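PDB 5E7H: IPT/TIG domain-containing protein BACOVA_02650, which binds polysaccharide at the bacterial cell surface, probably capturing xyloglucan before its transport into the periplasm for degradation. Local coordinates for residues V19-Q24 / D52-V57; N35-I40 / P62-H67. All coordinates share one frame; numbering follows the deposited sequence.

Overall arrangement
Both contacts lie in the IPT/TIG domain at the start of this construct, a small beta sandwich of the E-set (immunoglobulin-like) type; the construct also holds the xyloglucan-binding domain. From its N terminus the chain passes through strand 4-8 into 19-24, turns through strand 31-34 into 35-40, returns as 52-57 and then runs through the loop 62-67. The segments therefore alternate: contact 1 closes the loop from 24 to 52, contact 2 the one from 40 to 62, and the two cross. Contact 1 pairs central strands of one sheet; contact 2 ties the turn between strands 31-34 and 38-40 to the loop entering strand 68-72, all of the other sheet. F56 CD1 packs on I40 CD1 at 3.6 Å, bridging the sheets.

Contact 1: V19-Q24 / D52-V57; sequences VTITGQ and DEISFV
With CG between the backbone N and the carbonyl carbon (chi1 55°), the F56 ring lies beside V19, whose CG1 stands anti to its own N (chi1 -174°). V19 CB sits over one ring face, offset toward the rim, a CH-pi contact 4.1 Å from the centroid. I21 CD1 meets the same ring at its edge, 4.1 Å from F56 CE2. On the same side of the sheet, I21 and I54 lie side by side and point the same way, I21 CB 3.8 Å from I54 CG1. The other side carries T20, T22, E53 and S55; there T20 CG2 rests 3.5 Å from E53 CD. The antiparallel backbones are laced by paired bonds at V19/F56 and I21/I54, among them I21 N to I54 O at 2.8 Å. A last bond runs from G23 N to D52 O at 2.9 Å, its donor 45° out of the carbonyl plane. T22 OG1 bonds to T6 OG1 of strand 4-8, and D52 OD1 to S48 OG. The chemistry is thus split: V19, I21, I54 and F56 give an apolar layer to the sandwich interior, where I54 and F56 reach V32 of the opposing sheet, while the outer side is more polar and partly exposed, T20 and T22 meeting F198 there.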
ATOM      1  N   VAL A  19       1.174  -9.133  -9.541  1.00 16.75           N
ATOM      2  CA  VAL A  19       0.530  -9.658  -8.341  1.00 17.41           C
ATOM      3  C   VAL A  19       1.100 -11.039  -8.091  1.00 18.39           C
ATOM      4  O   VAL A  19       1.180 -11.837  -9.013  1.00 20.00           O
ATOM      5  CB  VAL A  19      -0.998  -9.767  -8.518  1.00 18.08           C
ATOM      6  CG1 VAL A  19      -1.676 -10.180  -7.202  1.00 19.85           C
ATOM      7  CG2 VAL A  19      -1.561  -8.453  -9.004  1.00 19.31           C
ATOM      8  N   THR A  20       1.498 -11.304  -6.850  1.00 16.73           N
ATOM      9  CA  THR A  20       2.060 -12.599  -6.484  1.00 17.52           C
ATOM     10  C   THR A  20       1.232 -13.188  -5.358  1.00 18.41           C
ATOM     11  O   THR A  20       0.885 -12.486  -4.416  1.00 20.12           O
ATOM     12  CB  THR A  20       3.532 -12.476  -6.048  1.00 22.59           C
ATOM     13  OG1 THR A  20       4.289 -11.854  -7.091  1.00 24.96           O
ATOM     14  CG2 THR A  20       4.123 -13.837  -5.784  1.00 21.48           C
ATOM     15  N   ILE A  21       0.900 -14.462  -5.487  1.00 19.79           N
ATOM     16  CA  ILE A  21       0.119 -15.186  -4.491  1.00 20.23           C
ATOM     17  C   ILE A  21       0.920 -16.391  -4.048  1.00 21.91           C
ATOM     18  O   ILE A  21       1.318 -17.190  -4.861  1.00 23.79           O
ATOM     19  CB  ILE A  21      -1.229 -15.652  -5.042  1.00 21.63           C
ATOM     20  CG1 ILE A  21      -2.030 -14.454  -5.551  1.00 22.99           C
ATOM     21  CG2 ILE A  21      -2.006 -16.421  -3.966  1.00 25.80           C
ATOM     22  CD1 ILE A  21      -3.295 -14.848  -6.284  1.00 27.48           C
ATOM     23  N   THR A  22       1.155 -16.513  -2.746  1.00 22.16           N
ATOM     24  CA  THR A  22       1.832 -17.701  -2.220  1.00 23.86           C
ATOM     25  C   THR A  22       0.821 -18.637  -1.574  1.00 24.27           C
ATOM     26  O   THR A  22      -0.233 -18.212  -1.095  1.00 25.94           O
ATOM     27  CB  THR A  22       2.902 -17.335  -1.189  1.00 35.21           C
ATOM     28  OG1 THR A  22       2.276 -16.728  -0.065  1.00 34.99           O
ATOM     29  CG2 THR A  22       3.898 -16.357  -1.769  1.00 45.06           C
ATOM     30  N   GLY A  23       1.151 -19.916  -1.548  1.00 27.59           N
ATOM     31  CA  GLY A  23       0.243 -20.896  -1.001  1.00 30.96           C
ATOM     32  C   GLY A  23       0.747 -22.284  -1.268  1.00 31.04           C
ATOM     33  O   GLY A  23       1.950 -22.516  -1.307  1.00 32.83           O
ATOM     34  N   GLN A  24      -0.186 -23.201  -1.474  1.00 29.39           N
ATOM     35  CA  GLN A  24       0.165 -24.596  -1.679  1.00 29.53           C
ATOM     36  C   GLN A  24      -0.781 -25.240  -2.673  1.00 31.48           C
ATOM     37  O   GLN A  24      -1.948 -24.863  -2.759  1.00 31.94           O
ATOM     38  CB  GLN A  24       0.127 -25.352  -0.346  1.00 40.74           C
ATOM     39  CG  GLN A  24       1.221 -24.944   0.628  1.00 44.73           C
ATOM     40  CD  GLN A  24       1.051 -25.571   1.996  1.00 71.17           C
ATOM     41  OE1 GLN A  24      -0.070 -25.758   2.473  1.00 75.99           O
ATOM     42  NE2 GLN A  24       2.166 -25.901   2.636  1.00 77.99           N
ATOM     43  N   ASP A  52       3.742 -23.599  -5.269  1.00 35.84           N
ATOM     44  CA  ASP A  52       3.500 -22.832  -4.048  1.00 32.16           C
ATOM     45  C   ASP A  52       3.415 -21.330  -4.304  1.00 29.92           C
ATOM     46  O   ASP A  52       3.330 -20.546  -3.371  1.00 30.88           O
ATOM     47  CB  ASP A  52       4.591 -23.108  -3.008  1.00 40.39           C
ATOM     48  CG  ASP A  52       5.987 -22.757  -3.498  1.00 51.62           C
ATOM     49  OD1 ASP A  52       6.128 -22.194  -4.604  1.00 52.30           O
ATOM     50  OD2 ASP A  52       6.955 -23.044  -2.762  1.00 61.41           O
ATOM     51  N   GLU A  53       3.437 -20.935  -5.571  1.00 28.44           N
ATOM     52  CA  GLU A  53       3.346 -19.526  -5.915  1.00 29.88           C
ATOM     53  C   GLU A  53       2.793 -19.338  -7.319  1.00 27.50           C
ATOM     54  O   GLU A  53       3.124 -20.089  -8.234  1.00 30.80           O
ATOM     55  CB  GLU A  53       4.719 -18.858  -5.798  1.00 31.63           C
ATOM     56  CG  GLU A  53       4.718 -17.371  -6.141  1.00 35.07           C
ATOM     57  CD  GLU A  53       6.102 -16.755  -6.093  1.00 45.16           C
ATOM     58  OE1 GLU A  53       6.594 -16.317  -7.153  1.00 54.42           O
ATOM     59  OE2 GLU A  53       6.693 -16.697  -4.996  1.00 48.04           O
ATOM     60  N   ILE A  54       1.926 -18.343  -7.482  1.00 25.97           N
ATOM     61  CA  ILE A  54       1.549 -17.916  -8.815  1.00 28.30           C
ATOM     62  C   ILE A  54       1.688 -16.402  -8.909  1.00 23.69           C
ATOM     63  O   ILE A  54       1.606 -15.666  -7.907  1.00 24.31           O
ATOM     64  CB  ILE A  54       0.120 -18.335  -9.198  1.00 28.96           C
ATOM     65  CG1 ILE A  54      -0.910 -17.685  -8.287  1.00 26.69           C
ATOM     66  CG2 ILE A  54      -0.017 -19.868  -9.145  1.00 29.54           C
ATOM     67  CD1 ILE A  54      -2.353 -17.934  -8.719  1.00 32.93           C
ATOM     68  N   SER A  55       1.931 -15.936 -10.127  1.00 23.60           N
ATOM     69  CA  SER A  55       1.984 -14.508 -10.373  1.00 19.28           C
ATOM     70  C   SER A  55       1.433 -14.154 -11.737  1.00 20.67           C
ATOM     71  O   SER A  55       1.384 -14.983 -12.635  1.00 22.73           O
ATOM     72  CB  SER A  55       3.412 -13.978 -10.243  1.00 25.85           C
ATOM     73  OG  SER A  55       4.260 -14.577 -11.214  1.00 30.34           O
ATOM     74  N   PHE A  56       1.021 -12.898 -11.866  1.00 21.01           N
ATOM     75  CA  PHE A  56       0.441 -12.389 -13.099  1.00 21.67           C
ATOM     76  C   PHE A  56       0.401 -10.884 -13.006  1.00 18.42           C
ATOM     77  O   PHE A  56       0.404 -10.322 -11.907  1.00 18.46           O
ATOM     78  CB  PHE A  56      -0.969 -12.927 -13.318  1.00 21.10           C
ATOM     79  CG  PHE A  56      -1.886 -12.656 -12.164  1.00 21.24           C
ATOM     80  CD1 PHE A  56      -2.595 -11.473 -12.082  1.00 21.49           C
ATOM     81  CD2 PHE A  56      -2.028 -13.603 -11.156  1.00 27.19           C
ATOM     82  CE1 PHE A  56      -3.427 -11.227 -10.995  1.00 24.92           C
ATOM     83  CE2 PHE A  56      -2.855 -13.357 -10.073  1.00 24.56           C
ATOM     84  CZ  PHE A  56      -3.551 -12.181 -10.000  1.00 24.30           C
ATOM     85  N   VAL A  57       0.338 -10.238 -14.162  1.00 18.28           N
ATOM     86  CA  VAL A  57       0.166  -8.807 -14.227  1.00 15.72           C
ATOM     87  C   VAL A  57      -1.320  -8.453 -14.122  1.00 17.19           C
ATOM     88  O   VAL A  57      -2.134  -9.083 -14.811  1.00 20.08           O
ATOM     89  CB  VAL A  57       0.745  -8.286 -15.536  1.00 19.05           C
ATOM     90  CG1 VAL A  57       0.486  -6.805 -15.681  1.00 19.75           C
ATOM     91  CG2 VAL A  57       2.248  -8.573 -15.599  1.00 23.44           C
TER

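Contact 2: N35-I40 / P62-H67; sequences NGEFDI and PTQSGH
N35 ND2 is held by two carbonyls: it bonds to Q64 O at 2.9 Å, on a lone pair in the carbonyl plane and close to its own amide plane, and also to F83 O outside the segments. The amide of N35 lies against G66, N35 CG 3.5 Å from G66 CA. N35 N bonds to H67 O at 3.0 Å, from above the carbonyl plane. The carboxylate of E37 makes the second grip. T63 N gives E37 OE1 a nearly straight bond of 2.9 Å on its syn lone pair. Q64 N adds a weak bond to E37 OE2 at 3.0 Å, bent to 127° at the hydrogen. A water lies 2.9 Å from E37 OE2 and 2.8 Å from Q64 OE1, between the two side chains. E37 reaches the turn by an extended chain beyond CG (chi2 -175°), and its side chain and that of T63 cross obliquely; the carboxylate should be favoured in its charged form by these N-H groups. P62 sets its CB 3.6 Å from N35 ND2, and its N lies at the edge of the F38 ring. E37 and F38 stand together opposite I34 in a classic beta bulge. The bonds of N35 and E37 tie the turn between strands 31-34 and 38-40 to the loop that leads from strand 53-57 into strand 68-72.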
ATOM      1  N   ASN A  35     -12.276 -10.664  -8.150  1.00 19.76           N
ATOM      2  CA  ASN A  35     -13.427  -9.960  -7.578  1.00 20.02           C
ATOM      3  C   ASN A  35     -14.731 -10.209  -8.315  1.00 21.07           C
ATOM      4  O   ASN A  35     -15.632  -9.376  -8.264  1.00 21.82           O
ATOM      5  CB  ASN A  35     -13.137  -8.446  -7.502  1.00 18.32           C
ATOM      6  CG  ASN A  35     -12.068  -8.113  -6.478  1.00 17.41           C
ATOM      7  OD1 ASN A  35     -11.363  -9.006  -5.997  1.00 18.12           O
ATOM      8  ND2 ASN A  35     -11.959  -6.834  -6.116  1.00 17.72           N
ATOM      9  N   GLY A  36     -14.833 -11.380  -8.944  1.00 21.08           N
ATOM     10  CA  GLY A  36     -15.980 -11.766  -9.762  1.00 24.30           C
ATOM     11  C   GLY A  36     -16.274 -10.790 -10.911  1.00 30.20           C
ATOM     12  O   GLY A  36     -17.410 -10.691 -11.385  1.00 30.44           O
ATOM     13  N   GLU A  37     -15.235 -10.114 -11.393  1.00 22.92           N
ATOM     14  CA  GLU A  37     -15.382  -9.171 -12.502  1.00 24.00           C
ATOM     15  C   GLU A  37     -14.677  -9.618 -13.771  1.00 24.52           C
ATOM     16  O   GLU A  37     -15.202  -9.427 -14.862  1.00 27.30           O
ATOM     17  CB  GLU A  37     -14.853  -7.803 -12.094  1.00 23.40           C
ATOM     18  CG  GLU A  37     -15.709  -7.188 -11.012  1.00 24.36           C
ATOM     19  CD  GLU A  37     -15.318  -5.775 -10.651  1.00 31.66           C
ATOM     20  OE1 GLU A  37     -14.667  -5.084 -11.472  1.00 27.17           O
ATOM     21  OE2 GLU A  37     -15.671  -5.359  -9.527  1.00 35.27           O
ATOM     22  N   PHE A  38     -13.489 -10.190 -13.629  1.00 21.13           N
ATOM     23  CA  PHE A  38     -12.752 -10.689 -14.794  1.00 22.45           C
ATOM     24  C   PHE A  38     -11.772 -11.783 -14.397  1.00 24.48           C
ATOM     25  O   PHE A  38     -11.374 -11.865 -13.239  1.00 23.48           O
ATOM     26  CB  PHE A  38     -12.010  -9.537 -15.491  1.00 23.23           C
ATOM     27  CG  PHE A  38     -11.034  -8.797 -14.604  1.00 21.17           C
ATOM     28  CD1 PHE A  38     -11.429  -7.682 -13.848  1.00 19.13           C
ATOM     29  CD2 PHE A  38      -9.707  -9.200 -14.510  1.00 21.24           C
ATOM     30  CE1 PHE A  38     -10.541  -7.016 -13.039  1.00 20.98           C
ATOM     31  CE2 PHE A  38      -8.820  -8.534 -13.700  1.00 21.32           C
ATOM     32  CZ  PHE A  38      -9.227  -7.436 -12.958  1.00 20.71           C
ATOM     33  N   ASP A  39     -11.371 -12.596 -15.378  1.00 26.72           N
ATOM     34  CA  ASP A  39     -10.410 -13.682 -15.180  1.00 25.48           C
ATOM     35  C   ASP A  39      -9.049 -13.281 -15.730  1.00 31.07           C
ATOM     36  O   ASP A  39      -8.959 -12.499 -16.680  1.00 34.16           O
ATOM     37  CB  ASP A  39     -10.866 -14.980 -15.872  1.00 26.68           C
ATOM     38  CG  ASP A  39     -12.137 -15.549 -15.293  1.00 30.07           C
ATOM     39  OD1 ASP A  39     -12.405 -15.343 -14.098  1.00 32.74           O
ATOM     40  OD2 ASP A  39     -12.863 -16.241 -16.038  1.00 36.86           O
ATOM     41  N   ILE A  40      -7.997 -13.833 -15.142  1.00 24.32           N
ATOM     42  CA  ILE A  40      -6.658 -13.729 -15.703  1.00 26.84           C
ATOM     43  C   ILE A  40      -6.495 -14.861 -16.716  1.00 27.42           C
ATOM     44  O   ILE A  40      -6.709 -16.015 -16.366  1.00 33.11           O
ATOM     45  CB  ILE A  40      -5.567 -13.844 -14.615  1.00 24.51           C
ATOM     46  CG1 ILE A  40      -5.815 -12.848 -13.469  1.00 21.48           C
ATOM     47  CG2 ILE A  40      -4.167 -13.675 -15.224  1.00 26.10           C
ATOM     48  CD1 ILE A  40      -5.750 -11.395 -13.846  1.00 23.07           C
ATOM     49  N   PRO A  62     -10.294  -3.718 -10.725  1.00 17.39           N
ATOM     50  CA  PRO A  62     -11.668  -3.999 -10.288  1.00 20.22           C
ATOM     51  C   PRO A  62     -12.425  -2.714  -9.955  1.00 17.19           C
ATOM     52  O   PRO A  62     -11.821  -1.790  -9.420  1.00 19.48           O
ATOM     53  CB  PRO A  62     -11.469  -4.841  -9.015  1.00 23.25           C
ATOM     54  CG  PRO A  62     -10.045  -5.251  -9.009  1.00 22.54           C
ATOM     55  CD  PRO A  62      -9.281  -4.257  -9.799  1.00 17.49           C
ATOM     56  N   THR A  63     -13.728  -2.683 -10.239  1.00 21.08           N
ATOM     57  CA  THR A  63     -14.559  -1.529  -9.936  1.00 22.83           C
ATOM     58  C   THR A  63     -15.166  -1.639  -8.538  1.00 19.96           C
ATOM     59  O   THR A  63     -15.674  -0.650  -8.017  1.00 21.72           O
ATOM     60  CB  THR A  63     -15.704  -1.362 -10.965  1.00 22.48           C
ATOM     61  OG1 THR A  63     -16.646  -2.425 -10.826  1.00 27.39           O
ATOM     62  CG2 THR A  63     -15.159  -1.375 -12.401  1.00 29.21           C
ATOM     63  N   GLN A  64     -15.095  -2.829  -7.934  1.00 17.53           N
ATOM     64  CA  GLN A  64     -15.648  -3.081  -6.598  1.00 17.39           C
ATOM     65  C   GLN A  64     -14.684  -3.949  -5.822  1.00 20.39           C
ATOM     66  O   GLN A  64     -13.847  -4.639  -6.409  1.00 18.29           O
ATOM     67  CB  GLN A  64     -17.004  -3.783  -6.665  1.00 19.86           C
ATOM     68  CG  GLN A  64     -18.066  -3.035  -7.439  1.00 22.88           C
ATOM     69  CD  GLN A  64     -19.358  -3.814  -7.535  1.00 25.24           C
ATOM     70  OE1 GLN A  64     -19.398  -5.018  -7.260  1.00 27.94           O
ATOM     71  NE2 GLN A  64     -20.422  -3.133  -7.929  1.00 31.22           N
ATOM     72  N   SER A  65     -14.804  -3.923  -4.501  1.00 16.53           N
ATOM     73  CA  SER A  65     -14.062  -4.827  -3.645  1.00 15.42           C
ATOM     74  C   SER A  65     -14.543  -6.271  -3.863  1.00 15.27           C
ATOM     75  O   SER A  65     -15.586  -6.517  -4.453  1.00 18.34           O
ATOM     76  CB  SER A  65     -14.228  -4.431  -2.187  1.00 18.06           C
ATOM     77  OG  SER A  65     -15.600  -4.448  -1.826  1.00 18.03           O
ATOM     78  N   GLY A  66     -13.746  -7.228  -3.401  1.00 15.40           N
ATOM     79  CA  GLY A  66     -14.048  -8.634  -3.601  1.00 16.44           C
ATOM     80  C   GLY A  66     -12.887  -9.492  -3.152  1.00 15.71           C
ATOM     81  O   GLY A  66     -12.094  -9.077  -2.314  1.00 16.61           O
ATOM     82  N   HIS A  67     -12.808 -10.706  -3.701  1.00 18.74           N
ATOM     83  CA  HIS A  67     -11.717 -11.615  -3.396  1.00 18.11           C
ATOM     84  C   HIS A  67     -11.173 -12.234  -4.666  1.00 19.41           C
ATOM     85  O   HIS A  67     -11.864 -12.289  -5.680  1.00 21.13           O
ATOM     86  CB  HIS A  67     -12.182 -12.711  -2.447  1.00 20.33           C
ATOM     87  CG  HIS A  67     -12.736 -12.184  -1.165  1.00 20.20           C
ATOM     88  ND1 HIS A  67     -11.938 -11.917  -0.073  1.00 24.47           N
ATOM     89  CD2 HIS A  67     -13.994 -11.830  -0.811  1.00 21.80           C
ATOM     90  CE1 HIS A  67     -12.686 -11.436   0.904  1.00 25.83           C
ATOM     91  NE2 HIS A  67     -13.936 -11.371   0.482  1.00 20.89           N
TER
HETATM   92  O   HOH W   1     -17.762  -6.990  -8.316  1.00 28.19           O